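Local coordinates for probable glutathione S-transferase (Pseudomonas aeruginosa, PDB 6JWK), which probably isomerises maleylpyruvate as a zeta-class member of the glutathione S-transferase superfamily, and may also have glutathione transferase activity, at residues B[128-139]-B[170-181]. Sequence-based numbering, arbitrary orientation.
Sequences QRWYAHWVAEGL and QLANARRMGCDL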
loop_
_atom_site.group_PDB
_atom_site.type_symbol
_atom_site.label_atom_id
_atom_site.label_comp_id
_atom_site.label_asym_id
_atom_site.label_seq_id
_atom_site.Cartn_x
_atom_site.Cartn_y
_atom_site.Cartn_z
ATOM N N GLN B 128 17.732 0.780 14.755
ATOM C CA GLN B 128 18.520 -0.146 13.896
ATOM C C GLN B 128 17.862 -1.530 13.837
ATOM O O GLN B 128 17.610 -2.022 12.700
ATOM C CB GLN B 128 19.946 -0.275 14.453
ATOM C CG GLN B 128 20.614 -1.628 14.159
ATOM C CD GLN B 128 20.812 -1.627 12.681
ATOM O OE1 GLN B 128 20.784 -0.551 12.102
ATOM N NE2 GLN B 128 20.904 -2.785 12.066
ATOM N N ARG B 129 17.677 -2.204 14.978
ATOM C CA ARG B 129 17.190 -3.620 15.033
ATOM C C ARG B 129 15.714 -3.715 14.585
ATOM O O ARG B 129 15.282 -4.731 13.966
ATOM C CB ARG B 129 17.323 -4.194 16.452
ATOM C CG ARG B 129 18.766 -4.478 16.891
ATOM C CD ARG B 129 18.996 -5.000 18.319
ATOM N NE ARG B 129 17.986 -4.417 19.188
ATOM C CZ ARG B 129 16.855 -5.018 19.595
ATOM N NH1 ARG B 129 16.601 -6.282 19.283
ATOM N NH2 ARG B 129 15.986 -4.338 20.327
ATOM N N TRP B 130 14.908 -2.716 14.919
ATOM C CA TRP B 130 13.516 -2.656 14.393
ATOM C C TRP B 130 13.588 -2.628 12.860
ATOM O O TRP B 130 12.903 -3.432 12.243
ATOM C CB TRP B 130 12.813 -1.424 14.981
ATOM C CG TRP B 130 11.629 -0.873 14.254
ATOM C CD1 TRP B 130 11.628 -0.060 13.150
ATOM C CD2 TRP B 130 10.270 -0.948 14.703
ATOM N NE1 TRP B 130 10.349 0.326 12.850
ATOM C CE2 TRP B 130 9.497 -0.199 13.790
ATOM C CE3 TRP B 130 9.628 -1.599 15.770
ATOM C CZ2 TRP B 130 8.110 -0.088 13.921
ATOM C CZ3 TRP B 130 8.254 -1.481 15.897
ATOM C CH2 TRP B 130 7.507 -0.758 14.964
ATOM N N TYR B 131 14.360 -1.693 12.309
ATOM C CA TYR B 131 14.486 -1.430 10.852
ATOM C C TYR B 131 14.833 -2.757 10.163
ATOM O O TYR B 131 14.153 -3.181 9.172
ATOM C CB TYR B 131 15.483 -0.298 10.608
ATOM C CG TYR B 131 15.336 0.376 9.272
ATOM C CD1 TYR B 131 15.696 -0.249 8.081
ATOM C CD2 TYR B 131 14.855 1.665 9.207
ATOM C CE1 TYR B 131 15.563 0.399 6.863
ATOM C CE2 TYR B 131 14.719 2.323 7.997
ATOM C CZ TYR B 131 15.087 1.695 6.822
ATOM O OH TYR B 131 14.917 2.408 5.658
ATOM N N ALA B 132 15.811 -3.455 10.746
ATOM C CA ALA B 132 16.456 -4.638 10.147
ATOM C C ALA B 132 15.499 -5.815 10.247
ATOM O O ALA B 132 15.487 -6.658 9.331
ATOM C CB ALA B 132 17.795 -4.908 10.826
ATOM N N HIS B 133 14.635 -5.853 11.269
ATOM C CA HIS B 133 13.635 -6.947 11.404
ATOM C C HIS B 133 12.590 -6.853 10.255
ATOM O O HIS B 133 12.292 -7.865 9.633
ATOM C CB HIS B 133 12.998 -6.966 12.817
ATOM C CG HIS B 133 11.842 -7.909 12.938
ATOM N ND1 HIS B 133 11.995 -9.290 12.958
ATOM C CD2 HIS B 133 10.509 -7.682 13.009
ATOM C CE1 HIS B 133 10.816 -9.865 13.070
ATOM N NE2 HIS B 133 9.886 -8.900 13.074
ATOM N N TRP B 134 11.997 -5.700 10.022
ATOM C CA TRP B 134 10.909 -5.551 9.029
ATOM C C TRP B 134 11.562 -5.714 7.643
ATOM O O TRP B 134 10.945 -6.345 6.745
ATOM C CB TRP B 134 10.195 -4.208 9.228
ATOM C CG TRP B 134 9.600 -4.054 10.598
ATOM C CD1 TRP B 134 9.846 -3.046 11.475
ATOM C CD2 TRP B 134 8.722 -4.965 11.272
ATOM N NE1 TRP B 134 9.176 -3.261 12.650
ATOM C CE2 TRP B 134 8.495 -4.444 12.563
ATOM C CE3 TRP B 134 8.075 -6.152 10.918
ATOM C CZ2 TRP B 134 7.679 -5.079 13.500
ATOM C CZ3 TRP B 134 7.237 -6.770 11.828
ATOM C CH2 TRP B 134 7.042 -6.236 13.103
ATOM N N VAL B 135 12.788 -5.201 7.482
ATOM C CA VAL B 135 13.564 -5.401 6.233
ATOM C C VAL B 135 13.773 -6.901 5.994
ATOM O O VAL B 135 13.451 -7.329 4.881
ATOM C CB VAL B 135 14.868 -4.583 6.183
ATOM C CG1 VAL B 135 15.827 -5.089 5.107
ATOM C CG2 VAL B 135 14.565 -3.108 5.934
ATOM N N ALA B 136 14.277 -7.686 6.942
ATOM C CA ALA B 136 14.605 -9.122 6.685
ATOM C C ALA B 136 13.332 -9.890 6.340
ATOM O O ALA B 136 13.317 -10.601 5.362
ATOM C CB ALA B 136 15.297 -9.771 7.889
ATOM N N GLU B 137 12.276 -9.721 7.121
ATOM C CA GLU B 137 10.978 -10.386 6.876
ATOM C C GLU B 137 10.488 -10.037 5.465
ATOM O O GLU B 137 10.091 -10.962 4.741
ATOM C CB GLU B 137 9.907 -9.909 7.867
ATOM C CG GLU B 137 10.267 -10.136 9.314
ATOM C CD GLU B 137 9.974 -11.535 9.784
ATOM O OE1 GLU B 137 8.817 -11.942 9.666
ATOM O OE2 GLU B 137 10.914 -12.215 10.198
ATOM N N GLY B 138 10.473 -8.748 5.115
ATOM C CA GLY B 138 9.900 -8.294 3.829
ATOM C C GLY B 138 10.760 -8.698 2.628
ATOM O O GLY B 138 10.211 -9.136 1.626
ATOM N N LEU B 139 12.065 -8.491 2.696
ATOM C CA LEU B 139 12.943 -8.739 1.519
ATOM C C LEU B 139 13.092 -10.247 1.281
ATOM O O LEU B 139 13.220 -10.625 0.122
ATOM C CB LEU B 139 14.298 -8.050 1.704
ATOM C CG LEU B 139 14.292 -6.530 1.668
ATOM C CD1 LEU B 139 15.705 -6.009 1.563
ATOM C CD2 LEU B 139 13.432 -5.971 0.560
ATOM N N GLN B 170 13.714 1.109 -1.589
ATOM C CA GLN B 170 13.715 0.256 -0.385
ATOM C C GLN B 170 15.127 -0.359 -0.166
ATOM O O GLN B 170 15.589 -0.437 1.008
ATOM C CB GLN B 170 12.648 -0.832 -0.529
ATOM C CG GLN B 170 12.588 -1.780 0.667
ATOM C CD GLN B 170 12.237 -0.966 1.876
ATOM O OE1 GLN B 170 13.106 -0.647 2.698
ATOM N NE2 GLN B 170 10.972 -0.584 1.959
ATOM N N LEU B 171 15.794 -0.831 -1.221
ATOM C CA LEU B 171 17.181 -1.397 -1.068
ATOM C C LEU B 171 18.168 -0.292 -0.678
ATOM O O LEU B 171 18.976 -0.510 0.245
ATOM C CB LEU B 171 17.590 -2.118 -2.360
ATOM C CG LEU B 171 16.827 -3.398 -2.645
ATOM C CD1 LEU B 171 17.081 -3.852 -4.077
ATOM C CD2 LEU B 171 17.224 -4.469 -1.639
ATOM N N ALA B 172 18.078 0.904 -1.259
ATOM C CA ALA B 172 19.001 2.013 -0.896
ATOM C C ALA B 172 18.851 2.287 0.609
ATOM O O ALA B 172 19.845 2.360 1.303
ATOM C CB ALA B 172 18.728 3.238 -1.720
ATOM N N ASN B 173 17.621 2.299 1.094
ATOM C CA ASN B 173 17.278 2.590 2.506
ATOM C C ASN B 173 17.850 1.493 3.394
ATOM O O ASN B 173 18.463 1.845 4.443
ATOM C CB ASN B 173 15.776 2.640 2.750
ATOM C CG ASN B 173 15.164 3.990 2.518
ATOM O OD1 ASN B 173 15.884 4.982 2.406
ATOM N ND2 ASN B 173 13.831 4.007 2.463
ATOM N N ALA B 174 17.581 0.235 3.051
ATOM C CA ALA B 174 18.047 -0.920 3.849
ATOM C C ALA B 174 19.587 -0.893 3.923
ATOM O O ALA B 174 20.157 -1.172 5.034
ATOM C CB ALA B 174 17.529 -2.218 3.301
ATOM N N ARG B 175 20.249 -0.562 2.806
ATOM C CA ARG B 175 21.730 -0.588 2.727
ATOM C C ARG B 175 22.242 0.483 3.687
ATOM O O ARG B 175 23.136 0.171 4.500
ATOM C CB ARG B 175 22.218 -0.309 1.303
ATOM C CG ARG B 175 23.731 -0.136 1.172
ATOM C CD ARG B 175 24.171 -0.087 -0.297
ATOM N NE ARG B 175 23.747 -1.304 -1.015
ATOM C CZ ARG B 175 22.746 -1.424 -1.902
ATOM N NH1 ARG B 175 22.015 -0.381 -2.239
ATOM N NH2 ARG B 175 22.438 -2.605 -2.407
ATOM N N ARG B 176 21.667 1.683 3.591
ATOM C CA ARG B 176 22.078 2.867 4.374
ATOM C C ARG B 176 21.847 2.598 5.871
ATOM O O ARG B 176 22.599 3.165 6.692
ATOM C CB ARG B 176 21.370 4.122 3.881
ATOM C CG ARG B 176 21.976 5.396 4.441
ATOM C CD ARG B 176 21.387 6.626 3.778
ATOM N NE ARG B 176 19.975 6.718 4.125
ATOM C CZ ARG B 176 18.940 6.486 3.303
ATOM N NH1 ARG B 176 17.705 6.586 3.767
ATOM N NH2 ARG B 176 19.120 6.175 2.029
ATOM N N MET B 177 20.883 1.758 6.240
ATOM C CA MET B 177 20.603 1.477 7.680
ATOM C C MET B 177 21.460 0.301 8.164
ATOM O O MET B 177 21.240 -0.187 9.289
ATOM C CB MET B 177 19.109 1.189 7.902
ATOM C CG MET B 177 18.278 2.434 7.936
ATOM S SD MET B 177 18.783 3.582 9.251
ATOM C CE MET B 177 18.453 2.483 10.627
ATOM N N GLY B 178 22.366 -0.220 7.339
ATOM C CA GLY B 178 23.325 -1.232 7.827
ATOM C C GLY B 178 22.729 -2.601 7.759
ATOM O O GLY B 178 23.284 -3.505 8.383
ATOM N N CYS B 179 21.652 -2.801 6.974
ATOM C CA CYS B 179 21.036 -4.143 6.877
ATOM C C CYS B 179 21.921 -5.081 6.054
ATOM O O CYS B 179 22.529 -4.650 5.055
ATOM C CB CYS B 179 19.636 -4.100 6.260
ATOM S SG CYS B 179 18.511 -3.064 7.223
ATOM N N ASP B 180 21.882 -6.345 6.415
ATOM C CA ASP B 180 22.529 -7.434 5.645
ATOM C C ASP B 180 21.687 -7.739 4.399
ATOM O O ASP B 180 20.619 -8.375 4.545
ATOM C CB ASP B 180 22.659 -8.685 6.524
ATOM C CG ASP B 180 23.434 -9.779 5.836
ATOM O OD1 ASP B 180 23.988 -9.487 4.764
ATOM O OD2 ASP B 180 23.377 -10.906 6.299
ATOM N N LEU B 181 22.221 -7.466 3.205
ATOM C CA LEU B 181 21.512 -7.667 1.921
ATOM C C LEU B 181 22.045 -8.911 1.186
ATOM O O LEU B 181 21.456 -9.300 0.152
ATOM C CB LEU B 181 21.688 -6.388 1.104
ATOM C CG LEU B 181 21.073 -5.133 1.735
ATOM C CD1 LEU B 181 21.150 -3.971 0.774
ATOM C CD2 LEU B 181 19.637 -5.377 2.160
#
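Tyr-131 and Met-177 join two helices of the all-helical C-terminal domain of the GST fold, helix 124-149 and the end of helix 162-176, whose local axes, taken N to C, run at 140° to each other, roughly antiparallel. The main aromatic contact is a CH-pi one: Met-177 CG sits over the centre of the Tyr-131 ring, 3.4 Å from its centroid. Bends at chi2 (-59°) and chi3 (-62°) fold the methionine back over this same face, which makes SD a Met-aromatic partner and brings CE to 4.0 Å from Tyr-131 CG. Cys-179 SG approaches the ring obliquely, 5.3 Å from its centroid.

A Schellman motif ends helix 162-176: Gly-178 takes a positive phi, while Gly-178 N and Cys-179 N donate hydrogen bonds to Arg-175 O and Ala-174 O, respectively. This turn leaves the first side-chain bond of Cys-179 pointing toward helix 124-149, and SG lies 3.9 Å from Ala-132 CA.

Apolar packing continues along helix 124-149, with Val-135 CG1 against Ala-174 CB (3.8 Å) and Leu-139 CD1 meeting both Leu-171 CD2 and Leu-181 CD2. The far side of helix 124-149 faces the dimer partner, where the rings of Trp-130, His-133 and Trp-134 meet that of Tyr-115 of the second subunit.

Among polar groups, Asn-173 ND2 is hydrogen-bonded to Ser-10 OG of the thioredoxin-like domain, and Asn-173 OD1 accepts a hydrogen bond from Arg-176 NH1 at 2.8 Å.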